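Local coordinates for protein taurine dioxygenase (Burkholderia ambifaria, PDB 5VN6) that probably acts as a taurine dioxygenase, a metal-dependent oxidoreductase of the TfdA family that oxygenates taurine, at residues Glu12-Ala17 against Val247-Lys252; Gly24-Asp29 against Arg53-Thr58; Asp155-His160 against Asp184-Val189; Thr208-Phe213 against Pro227-Leu232. One frame throughout, in Å; residues are numbered along the deposited sequence.

Interaction 1. Residues Glu12-Ala17 against Val247-Lys252; sequences EPLTCA and VRWRWK
One methyl group, Leu14 CD2, carries most of this contact between the loop after strand 10-13 and strand 246-249. It meets Val247 CG2 at 3.6 Å. It also reaches Trp249 CE3 at 4.0 Å, coming to the edge of the indole near the ring plane. The Leu14 side chain lies obliquely across both partners. Its CG stands anti to the carbonyl carbon (chi1 -81°), and this sends the branch toward the strand 246-249. Val247 CG2 is anti to its own backbone N and faces the leucine, where it also touches Leu14 CB at 3.8 Å. Thr15 adds its methyl, with CG2 4.0 Å from Val247 CG2. Thr15 OG1 accepts from Ala17 N at 3.2 Å, an ST turn, and is also hydrogen-bonded to Ile18 O. Trp249 stacks with Phe51, and Trp249 CD1 lies 3.6 Å above the plane of the Trp251 ring. Phe51 also touches Leu14, so strand 49-52 helps to enclose the contact. The Arg248 side chain leaves its backbone away from segment 12-17. Its NE forms a salt bridge with Asp132 and its NH2 a hydrogen bond to Pro243 O of the second subunit. The loop after strand 10-13 of the seven-stranded sheet packs on strand 246-249, an edge strand of the three-stranded sheet, consistent with the double-stranded beta-helix fold of this family. The side chain of Val247 is about 8 Å from that of the metal ligand His266. The contact between the two segments is purely apolar and rests on side-chain fit. Thr15 OG1 and the Arg248 guanidinium find their partners outside it.

Interaction 2. Residues Gly24-Asp29 against Arg53-Thr58; sequences GVNLAD and RDQDIT
A side-chain amide bridges two loops here, next to an N-cap. Asn26 is the N-cap of the helix 27-32, and Gln55 sits in the loop between strand 49-52 and helix 59-67, at the centre of an inverse gamma turn.

The hydrogen bonds centre on Gln55. Its chain bends at chi2 (-53°), which folds the buried amide toward the segment 24-29. Gln55 OE1 accepts from Leu27 N at 2.8 Å, nearly straight at 165° and in the plane of the carbonyl group. Gln55 NE2 donates to Val25 O at 3.1 Å. The same nitrogen gives a bond of 2.9 Å to Arg53 O, close to the amide plane. Three backbone partners thus fix the rotation of the amide and tie the start of the helix to the loop. Arg122 NH1 donates a hydrogen bond to Gln55 O, adding a tie to strand 118-125. Capping forms a second group. Asn26 OD1 accepts from Ala28 N at 2.9 Å, with the donor above the carbonyl plane. The amides of Asn26 and Gln55 are turned almost perpendicular, 88° apart, and each holds a different N-H of the first helical turn.

Packing completes the account. Leu27 crosses Gln55 at about a right angle, with Leu27 CG against Gln55 OE1, and it also packs on Phe65 of helix 59-67 and on Val256. Ile57 CG2 lies loosely against Ala28 CB at 4.4 Å. The site lies away from the metal and joins the start of helix 27-32 to the loop after strand 49-52. Ile57 CG2 also comes alongside the capping oxygen, 3.8 Å from Asn26 OD1.

Interaction 3. Residues Asp155-His160 against Asp184-Val189; sequences DLRARH and DAEHPV
Strands 157-160 and 185-188 form an antiparallel ladder at the middle of a four-stranded sheet. Ala158 with His187 and His160 with Ala185 are the hydrogen-bonded pairs. His187 N gives Ala158 O a bond of 2.9 Å, nearly along the C=O axis. On the face with Arg159 and Glu186, a salt-bridge network forms. Arg157, bent at chi3, brings its NE within 2.6 Å of Glu186 OE2. That oxygen lies in the guanidinium plane, but the N-H meets it from above the carboxylate plane. Water 1 links OE2 to Arg157 NH2. Arg159 NH2 lies 3.6 Å from Glu186 OE1 by charge alone, because OE1, itself hydrogen-bonded to Thr211 OG1, sits over the guanidinium face. Arg159 NH1 donates in plane to Asp184 O at 2.7 Å. On the other face His187 turns its edge to the ring face of His160, a T-shaped pair with centroids 4.8 Å apart and planes at 77°. Ser110 OG is hydrogen-bonded to His160 ND1 and water 2 to its NE2, which would limit ring rotation. The His160 side chain is about 8 Å from that of metal ligand His106. Strand 207-210 flanks 157-160, strand 199-201 flanks 185-192, and helix 228-237 packs on Leu156 and Val189.

Interaction 4. Residues Thr208-Phe213 against Pro227-Leu232; sequences THFTNF and PGAGQL
Two phenylalanines grip the first turns of a helix: strand 207-210, at the edge of a four-stranded antiparallel sheet, and the turn after it pack against helix 228-237. Ala229 is at the centre. Its CB sits over one face of the Phe213 ring, 3.7 Å from the centroid and 18° off the ring normal, a CH-pi contact. The nearest ring atom is Phe213 CD2, at 3.6 Å. Phe210 comes to the same residue with its edge. Its CE2 lies 3.2 Å from Ala229 O, near the ring plane. Leu232, one turn further on, closes the group. Its CD2 touches the edge of Phe213 at CE1, 3.9 Å away, and lies at 3.9 Å from Phe210 CE2 as well.

The two rings leave the backbone differently. Phe213 CG is anti to the backbone N (chi1 -179°), whereas Phe210 CG is anti to the carbonyl carbon. Leu232 CG is likewise anti to its backbone N (chi1 175°), and its CD2 lies against both rings.

In a second shell, Phe210 also packs on Leu156, Leu233 and Leu236, and Phe213 on Gln152 of helix 147-153. Asn212 ND2 hydrogen-bonds to Asp155 O, and Phe213 O accepts from Arg218 NH2. The contact is apolar packing of an edge strand and the turn after it against a helix, away from the metal site. The helix itself begins just after Pro227, which follows a cis peptide bond, and its first turn is fixed by Gln231 N donating to Pro227 O at 2.8 Å.

In the fold
From the N terminus, segment 12-17 opens first and finds its partner only at 247-252, so interaction 1 closes a loop that spans most of the chain and joins the loop after strand 10-13 to strand 246-249. The other three contacts all fall within that loop, one after another, and none cross. Interaction 2 comes early and fastens a helix start to the loop after strand 49-52. It touches interaction 1 where Arg53 NH1 meets Arg250 O. Interactions 3 and 4 follow on the other side of the chain's centre from interaction 2. They share one sheet, through neighbouring strands 157-160 and 207-210, and interaction 4 adds helix 228-237. Their centres are 11 Å apart.

Interaction 1. Residues Glu12-Ala17 against Val247-Lys252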
# COMPACT_ATOMS: atom_id res chain seq x y z
N GLU A 12 -8.64 9.59 17.37
CA GLU A 12 -9.42 9.25 16.17
C GLU A 12 -8.66 8.26 15.30
O GLU A 12 -7.77 8.67 14.53
CB GLU A 12 -9.78 10.50 15.38
CG GLU A 12 -10.97 11.28 15.97
CD GLU A 12 -11.57 12.29 14.99
OE1 GLU A 12 -11.28 12.21 13.78
OE2 GLU A 12 -12.34 13.16 15.44
N PRO A 13 -8.95 6.96 15.38
CA PRO A 13 -8.24 5.99 14.54
C PRO A 13 -8.46 6.28 13.06
O PRO A 13 -9.53 6.73 12.65
CB PRO A 13 -8.84 4.64 14.95
CG PRO A 13 -9.46 4.88 16.30
CD PRO A 13 -9.89 6.32 16.32
N LEU A 14 -7.41 6.05 12.26
CA LEU A 14 -7.48 6.24 10.82
C LEU A 14 -7.96 4.99 10.09
O LEU A 14 -8.56 5.11 9.01
CB LEU A 14 -6.10 6.64 10.26
CG LEU A 14 -5.66 8.10 10.36
CD1 LEU A 14 -5.35 8.48 11.81
CD2 LEU A 14 -4.45 8.33 9.48
N THR A 15 -7.64 3.82 10.63
CA THR A 15 -8.01 2.50 10.11
C THR A 15 -8.28 1.61 11.32
O THR A 15 -7.97 1.98 12.45
CB THR A 15 -6.89 1.87 9.27
OG1 THR A 15 -5.85 1.43 10.15
CG2 THR A 15 -6.28 2.89 8.28
N CYS A 16 -8.81 0.41 11.08
CA CYS A 16 -9.04 -0.49 12.21
C CYS A 16 -7.77 -1.18 12.68
O CYS A 16 -7.72 -1.70 13.80
CB CYS A 16 -10.07 -1.57 11.85
SG CYS A 16 -11.72 -0.95 11.46
N ALA A 17 -6.72 -1.16 11.88
CA ALA A 17 -5.52 -1.93 12.19
C ALA A 17 -4.42 -1.09 12.83
O ALA A 17 -3.66 -1.62 13.63
CB ALA A 17 -4.99 -2.58 10.92
N VAL A 247 -1.50 2.00 7.09
CA VAL A 247 -2.10 3.33 7.11
C VAL A 247 -1.22 4.23 6.27
O VAL A 247 -0.00 4.02 6.17
CB VAL A 247 -2.26 3.88 8.56
CG1 VAL A 247 -0.90 4.01 9.31
CG2 VAL A 247 -2.99 5.20 8.54
N ARG A 248 -1.83 5.22 5.63
CA ARG A 248 -1.14 6.17 4.76
C ARG A 248 -1.42 7.58 5.25
O ARG A 248 -2.58 7.96 5.42
CB ARG A 248 -1.56 6.02 3.29
CG ARG A 248 -0.86 7.02 2.36
CD ARG A 248 -0.67 6.46 0.97
NE ARG A 248 -0.07 7.43 0.05
CZ ARG A 248 0.47 7.12 -1.13
NH1 ARG A 248 0.99 8.07 -1.90
NH2 ARG A 248 0.50 5.86 -1.54
N TRP A 249 -0.37 8.36 5.48
CA TRP A 249 -0.49 9.67 6.09
C TRP A 249 -0.00 10.72 5.10
O TRP A 249 1.04 10.55 4.47
CB TRP A 249 0.32 9.74 7.39
CG TRP A 249 0.38 11.08 8.06
CD1 TRP A 249 1.49 11.91 8.16
CD2 TRP A 249 -0.68 11.75 8.76
NE1 TRP A 249 1.17 13.03 8.86
CE2 TRP A 249 -0.15 12.97 9.24
CE3 TRP A 249 -2.02 11.45 9.02
CZ2 TRP A 249 -0.91 13.88 9.99
CZ3 TRP A 249 -2.78 12.36 9.75
CH2 TRP A 249 -2.22 13.55 10.24
N ARG A 250 -0.78 11.80 4.96
CA ARG A 250 -0.42 12.91 4.10
C ARG A 250 0.08 14.06 4.95
O ARG A 250 -0.61 14.48 5.89
CB ARG A 250 -1.61 13.37 3.26
CG ARG A 250 -1.23 14.47 2.31
CD ARG A 250 -2.35 14.76 1.33
NE ARG A 250 -2.03 15.92 0.52
CZ ARG A 250 -2.82 16.40 -0.44
NH1 ARG A 250 -3.98 15.81 -0.71
NH2 ARG A 250 -2.43 17.46 -1.13
N TRP A 251 1.27 14.55 4.64
CA TRP A 251 1.92 15.57 5.46
C TRP A 251 1.39 16.97 5.16
O TRP A 251 1.06 17.30 4.02
CB TRP A 251 3.43 15.55 5.25
CG TRP A 251 4.06 14.29 5.72
CD1 TRP A 251 4.37 13.18 4.97
CD2 TRP A 251 4.42 13.98 7.08
NE1 TRP A 251 4.92 12.20 5.79
CE2 TRP A 251 4.96 12.67 7.08
CE3 TRP A 251 4.35 14.69 8.28
CZ2 TRP A 251 5.43 12.07 8.25
CZ3 TRP A 251 4.80 14.07 9.44
CH2 TRP A 251 5.33 12.77 9.41
N LYS A 252 1.34 17.80 6.20
CA LYS A 252 1.11 19.23 6.11
C LYS A 252 2.15 19.92 6.98
O LYS A 252 2.83 19.28 7.79
CB LYS A 252 -0.30 19.62 6.58
CG LYS A 252 -1.44 18.95 5.80
CD LYS A 252 -1.60 19.56 4.43
CE LYS A 252 -2.56 18.75 3.57
NZ LYS A 252 -2.51 19.22 2.16

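Interaction 2. Residues Gly24-Asp29 against Arg53-Thr58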
# COMPACT_ATOMS: atom_id res chain seq x y z
N GLY A 24 -6.88 18.14 19.90
CA GLY A 24 -6.84 18.91 21.13
C GLY A 24 -5.61 18.65 21.96
O GLY A 24 -5.68 18.68 23.19
N VAL A 25 -4.47 18.38 21.32
CA VAL A 25 -3.24 18.03 22.01
C VAL A 25 -2.12 18.92 21.50
O VAL A 25 -1.85 18.95 20.29
CB VAL A 25 -2.86 16.55 21.80
CG1 VAL A 25 -1.42 16.32 22.22
CG2 VAL A 25 -3.79 15.66 22.57
N ASN A 26 -1.45 19.60 22.41
CA ASN A 26 -0.24 20.34 22.10
C ASN A 26 0.91 19.53 22.68
O ASN A 26 0.96 19.32 23.90
CB ASN A 26 -0.27 21.74 22.70
CG ASN A 26 0.89 22.60 22.22
OD1 ASN A 26 1.99 22.11 21.97
ND2 ASN A 26 0.66 23.91 22.16
N LEU A 27 1.81 19.05 21.81
CA LEU A 27 2.90 18.20 22.27
C LEU A 27 3.74 18.91 23.32
O LEU A 27 4.29 18.26 24.21
CB LEU A 27 3.76 17.75 21.10
CG LEU A 27 3.09 16.70 20.22
CD1 LEU A 27 4.04 16.16 19.16
CD2 LEU A 27 2.54 15.56 21.09
N ALA A 28 3.83 20.24 23.22
CA ALA A 28 4.59 21.02 24.20
C ALA A 28 4.07 20.79 25.61
O ALA A 28 4.85 20.76 26.58
CB ALA A 28 4.53 22.51 23.86
N ASP A 29 2.75 20.66 25.76
CA ASP A 29 2.18 20.48 27.09
C ASP A 29 2.56 19.12 27.68
O ASP A 29 2.62 18.99 28.91
CB ASP A 29 0.66 20.65 27.03
CG ASP A 29 0.24 22.06 26.63
OD1 ASP A 29 1.06 23.00 26.76
OD2 ASP A 29 -0.91 22.23 26.19
N ARG A 53 -1.72 17.28 13.84
CA ARG A 53 -1.65 18.43 12.95
C ARG A 53 -1.28 19.67 13.75
O ARG A 53 -1.44 19.73 14.97
CB ARG A 53 -2.98 18.68 12.23
CG ARG A 53 -3.48 17.50 11.39
CD ARG A 53 -2.72 17.39 10.08
NE ARG A 53 -3.36 16.44 9.17
CZ ARG A 53 -2.75 15.85 8.15
NH1 ARG A 53 -1.46 16.10 7.92
NH2 ARG A 53 -3.41 14.99 7.38
N ASP A 54 -0.76 20.67 13.03
CA ASP A 54 -0.59 22.03 13.55
C ASP A 54 0.18 22.04 14.88
O ASP A 54 -0.22 22.69 15.85
CB ASP A 54 -1.94 22.71 13.68
CG ASP A 54 -2.71 22.66 12.40
OD1 ASP A 54 -2.12 23.03 11.36
OD2 ASP A 54 -3.88 22.21 12.40
N GLN A 55 1.30 21.33 14.89
CA GLN A 55 2.16 21.31 16.07
C GLN A 55 3.17 22.43 15.90
O GLN A 55 4.28 22.23 15.40
CB GLN A 55 2.82 19.94 16.24
CG GLN A 55 1.85 18.84 16.63
CD GLN A 55 1.03 19.21 17.86
OE1 GLN A 55 1.55 19.26 18.98
NE2 GLN A 55 -0.25 19.48 17.65
N ASP A 56 2.77 23.63 16.33
CA ASP A 56 3.64 24.80 16.32
C ASP A 56 4.46 24.76 17.61
O ASP A 56 4.06 25.30 18.64
CB ASP A 56 2.82 26.07 16.20
CG ASP A 56 3.69 27.32 16.18
OD1 ASP A 56 4.48 27.47 15.22
OD2 ASP A 56 3.57 28.15 17.10
N ILE A 57 5.65 24.18 17.52
CA ILE A 57 6.47 23.92 18.70
C ILE A 57 7.90 24.29 18.36
O ILE A 57 8.28 24.43 17.20
CB ILE A 57 6.40 22.44 19.16
CG1 ILE A 57 6.89 21.51 18.04
CG2 ILE A 57 4.97 22.07 19.55
CD1 ILE A 57 6.93 20.03 18.42
N THR A 58 8.71 24.43 19.40
CA THR A 58 10.11 24.72 19.20
C THR A 58 10.89 23.42 19.12
O THR A 58 10.41 22.34 19.48
CB THR A 58 10.65 25.57 20.35
OG1 THR A 58 10.81 24.74 21.51
CG2 THR A 58 9.66 26.68 20.67

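Interaction 3. Residues Asp155-His160 against Asp184-Val189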
# COMPACT_ATOMS: atom_id res chain seq x y z
N ASP A 155 11.41 -20.50 15.82
CA ASP A 155 12.78 -20.36 16.32
C ASP A 155 13.75 -19.76 15.30
O ASP A 155 14.96 -19.72 15.55
CB ASP A 155 13.31 -21.71 16.85
CG ASP A 155 13.38 -22.79 15.77
OD1 ASP A 155 13.42 -22.47 14.57
OD2 ASP A 155 13.36 -23.98 16.14
N LEU A 156 13.26 -19.29 14.16
CA LEU A 156 14.15 -18.76 13.14
C LEU A 156 14.78 -17.45 13.59
O LEU A 156 14.17 -16.64 14.27
CB LEU A 156 13.39 -18.55 11.82
CG LEU A 156 13.04 -19.80 11.02
CD1 LEU A 156 12.26 -19.46 9.72
CD2 LEU A 156 14.33 -20.60 10.73
N ARG A 157 16.03 -17.25 13.16
CA ARG A 157 16.74 -15.99 13.33
C ARG A 157 17.28 -15.60 11.97
O ARG A 157 17.47 -16.44 11.09
CB ARG A 157 17.88 -16.12 14.36
CG ARG A 157 17.43 -16.73 15.67
CD ARG A 157 18.56 -16.93 16.72
NE ARG A 157 19.23 -15.69 17.07
CZ ARG A 157 18.68 -14.74 17.83
NH1 ARG A 157 17.45 -14.91 18.31
NH2 ARG A 157 19.35 -13.63 18.11
N ALA A 158 17.53 -14.30 11.78
CA ALA A 158 17.90 -13.81 10.46
C ALA A 158 18.79 -12.59 10.62
O ALA A 158 18.79 -11.94 11.66
CB ALA A 158 16.65 -13.46 9.64
N ARG A 159 19.56 -12.28 9.57
CA ARG A 159 20.52 -11.18 9.62
C ARG A 159 20.03 -9.97 8.81
O ARG A 159 19.42 -10.14 7.74
CB ARG A 159 21.91 -11.63 9.16
CG ARG A 159 22.69 -12.25 10.34
CD ARG A 159 24.14 -12.63 10.05
NE ARG A 159 24.64 -13.55 11.07
CZ ARG A 159 25.07 -13.18 12.28
NH1 ARG A 159 25.10 -11.91 12.64
NH2 ARG A 159 25.48 -14.10 13.15
N HIS A 160 20.29 -8.78 9.35
CA HIS A 160 19.88 -7.49 8.79
C HIS A 160 21.14 -6.68 8.50
O HIS A 160 21.95 -6.45 9.40
CB HIS A 160 19.00 -6.71 9.77
CG HIS A 160 17.81 -7.47 10.24
ND1 HIS A 160 16.53 -6.95 10.18
CD2 HIS A 160 17.68 -8.71 10.77
CE1 HIS A 160 15.68 -7.83 10.67
NE2 HIS A 160 16.35 -8.92 11.02
N ASP A 184 26.54 -7.32 10.21
CA ASP A 184 25.15 -7.72 9.97
C ASP A 184 24.54 -8.29 11.25
O ASP A 184 25.00 -9.31 11.77
CB ASP A 184 25.08 -8.77 8.85
CG ASP A 184 25.76 -8.34 7.55
OD1 ASP A 184 25.57 -9.04 6.54
OD2 ASP A 184 26.51 -7.33 7.53
N ALA A 185 23.47 -7.65 11.73
CA ALA A 185 22.90 -8.00 13.02
C ALA A 185 21.90 -9.15 12.87
O ALA A 185 21.01 -9.12 12.01
CB ALA A 185 22.21 -6.79 13.65
N GLU A 186 22.05 -10.16 13.72
CA GLU A 186 21.09 -11.25 13.77
C GLU A 186 20.00 -10.90 14.77
O GLU A 186 20.30 -10.44 15.89
CB GLU A 186 21.76 -12.56 14.17
CG GLU A 186 20.78 -13.72 14.33
CD GLU A 186 21.48 -15.06 14.51
OE1 GLU A 186 22.20 -15.49 13.58
OE2 GLU A 186 21.33 -15.66 15.60
N HIS A 187 18.75 -11.12 14.39
CA HIS A 187 17.58 -10.86 15.21
C HIS A 187 16.61 -12.02 15.12
O HIS A 187 16.55 -12.69 14.08
CB HIS A 187 16.85 -9.58 14.76
CG HIS A 187 17.68 -8.35 14.90
ND1 HIS A 187 18.15 -7.91 16.12
CD2 HIS A 187 18.13 -7.46 13.98
CE1 HIS A 187 18.86 -6.81 15.95
NE2 HIS A 187 18.85 -6.51 14.66
N PRO A 188 15.82 -12.27 16.16
CA PRO A 188 14.74 -13.25 16.03
C PRO A 188 13.79 -12.83 14.91
O PRO A 188 13.48 -11.65 14.76
CB PRO A 188 14.04 -13.21 17.39
CG PRO A 188 14.37 -11.84 17.93
CD PRO A 188 15.77 -11.55 17.45
N VAL A 189 13.34 -13.82 14.14
CA VAL A 189 12.34 -13.59 13.11
C VAL A 189 11.00 -13.25 13.74
O VAL A 189 10.24 -12.41 13.22
CB VAL A 189 12.25 -14.81 12.18
CG1 VAL A 189 11.00 -14.74 11.29
CG2 VAL A 189 13.52 -14.92 11.32
O HOH W 1 22.41 -14.05 17.64
O HOH W 2 15.00 -11.21 12.07

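Interaction 4. Residues Thr208-Phe213 against Pro227-Leu232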
# COMPACT_ATOMS: atom_id res chain seq x y z
N THR A 208 18.60 -10.13 5.04
CA THR A 208 19.19 -10.81 3.88
C THR A 208 18.82 -12.29 3.83
O THR A 208 18.48 -12.80 2.76
CB THR A 208 20.71 -10.66 3.87
OG1 THR A 208 21.25 -11.28 5.04
CG2 THR A 208 21.07 -9.20 3.85
N HIS A 209 18.88 -13.00 4.97
CA HIS A 209 18.65 -14.44 4.96
C HIS A 209 18.49 -14.96 6.39
O HIS A 209 18.91 -14.31 7.36
CB HIS A 209 19.81 -15.18 4.29
CG HIS A 209 21.10 -15.06 5.05
ND1 HIS A 209 21.77 -13.87 5.19
CD2 HIS A 209 21.83 -15.99 5.72
CE1 HIS A 209 22.86 -14.06 5.91
NE2 HIS A 209 22.93 -15.34 6.24
N PHE A 210 17.90 -16.16 6.49
CA PHE A 210 17.85 -16.89 7.75
C PHE A 210 19.20 -17.53 8.01
O PHE A 210 19.85 -18.03 7.09
CB PHE A 210 16.79 -18.01 7.72
CG PHE A 210 15.40 -17.53 7.45
CD1 PHE A 210 14.76 -16.63 8.30
CD2 PHE A 210 14.69 -18.02 6.35
CE1 PHE A 210 13.45 -16.21 8.04
CE2 PHE A 210 13.39 -17.60 6.07
CZ PHE A 210 12.77 -16.71 6.91
N THR A 211 19.60 -17.55 9.29
CA THR A 211 20.87 -18.17 9.68
C THR A 211 20.71 -19.58 10.23
O THR A 211 21.70 -20.32 10.26
CB THR A 211 21.58 -17.32 10.74
OG1 THR A 211 20.67 -17.03 11.81
CG2 THR A 211 22.13 -16.02 10.15
N ASN A 212 19.52 -19.96 10.68
CA ASN A 212 19.34 -21.25 11.35
C ASN A 212 18.17 -22.03 10.76
O ASN A 212 17.49 -22.78 11.46
CB ASN A 212 19.17 -21.06 12.87
CG ASN A 212 17.96 -20.19 13.23
OD1 ASN A 212 17.31 -19.56 12.37
ND2 ASN A 212 17.63 -20.17 14.53
N PHE A 213 17.95 -21.86 9.45
CA PHE A 213 16.87 -22.54 8.74
C PHE A 213 17.22 -23.99 8.42
O PHE A 213 16.35 -24.87 8.50
CB PHE A 213 16.57 -21.77 7.44
CG PHE A 213 15.46 -22.37 6.62
CD1 PHE A 213 14.15 -21.93 6.77
CD2 PHE A 213 15.73 -23.39 5.69
CE1 PHE A 213 13.12 -22.48 6.02
CE2 PHE A 213 14.71 -23.95 4.94
CZ PHE A 213 13.40 -23.49 5.10
N PRO A 227 16.38 -22.61 -3.15
CA PRO A 227 15.74 -21.34 -2.79
C PRO A 227 14.73 -21.37 -1.64
O PRO A 227 14.15 -20.32 -1.34
CB PRO A 227 14.99 -20.97 -4.08
CG PRO A 227 14.54 -22.33 -4.63
CD PRO A 227 15.67 -23.29 -4.26
N GLY A 228 14.52 -22.53 -1.00
CA GLY A 228 13.41 -22.67 -0.07
C GLY A 228 13.44 -21.65 1.05
O GLY A 228 12.42 -21.02 1.34
N ALA A 229 14.60 -21.47 1.68
CA ALA A 229 14.70 -20.51 2.77
C ALA A 229 14.42 -19.09 2.29
O ALA A 229 13.69 -18.33 2.94
CB ALA A 229 16.07 -20.60 3.45
N GLY A 230 15.00 -18.71 1.15
CA GLY A 230 14.76 -17.38 0.61
C GLY A 230 13.31 -17.16 0.21
O GLY A 230 12.79 -16.05 0.32
N GLN A 231 12.63 -18.20 -0.27
CA GLN A 231 11.23 -18.05 -0.62
C GLN A 231 10.37 -17.76 0.61
O GLN A 231 9.46 -16.92 0.57
CB GLN A 231 10.76 -19.31 -1.37
CG GLN A 231 11.28 -19.39 -2.83
CD GLN A 231 11.02 -20.76 -3.48
OE1 GLN A 231 10.82 -21.74 -2.79
NE2 GLN A 231 10.98 -20.79 -4.81
N LEU A 232 10.65 -18.43 1.73
CA LEU A 232 9.93 -18.14 2.96
C LEU A 232 10.18 -16.72 3.42
O LEU A 232 9.25 -16.01 3.84
CB LEU A 232 10.32 -19.13 4.06
CG LEU A 232 9.71 -18.88 5.45
CD1 LEU A 232 8.18 -18.94 5.44
CD2 LEU A 232 10.28 -19.87 6.47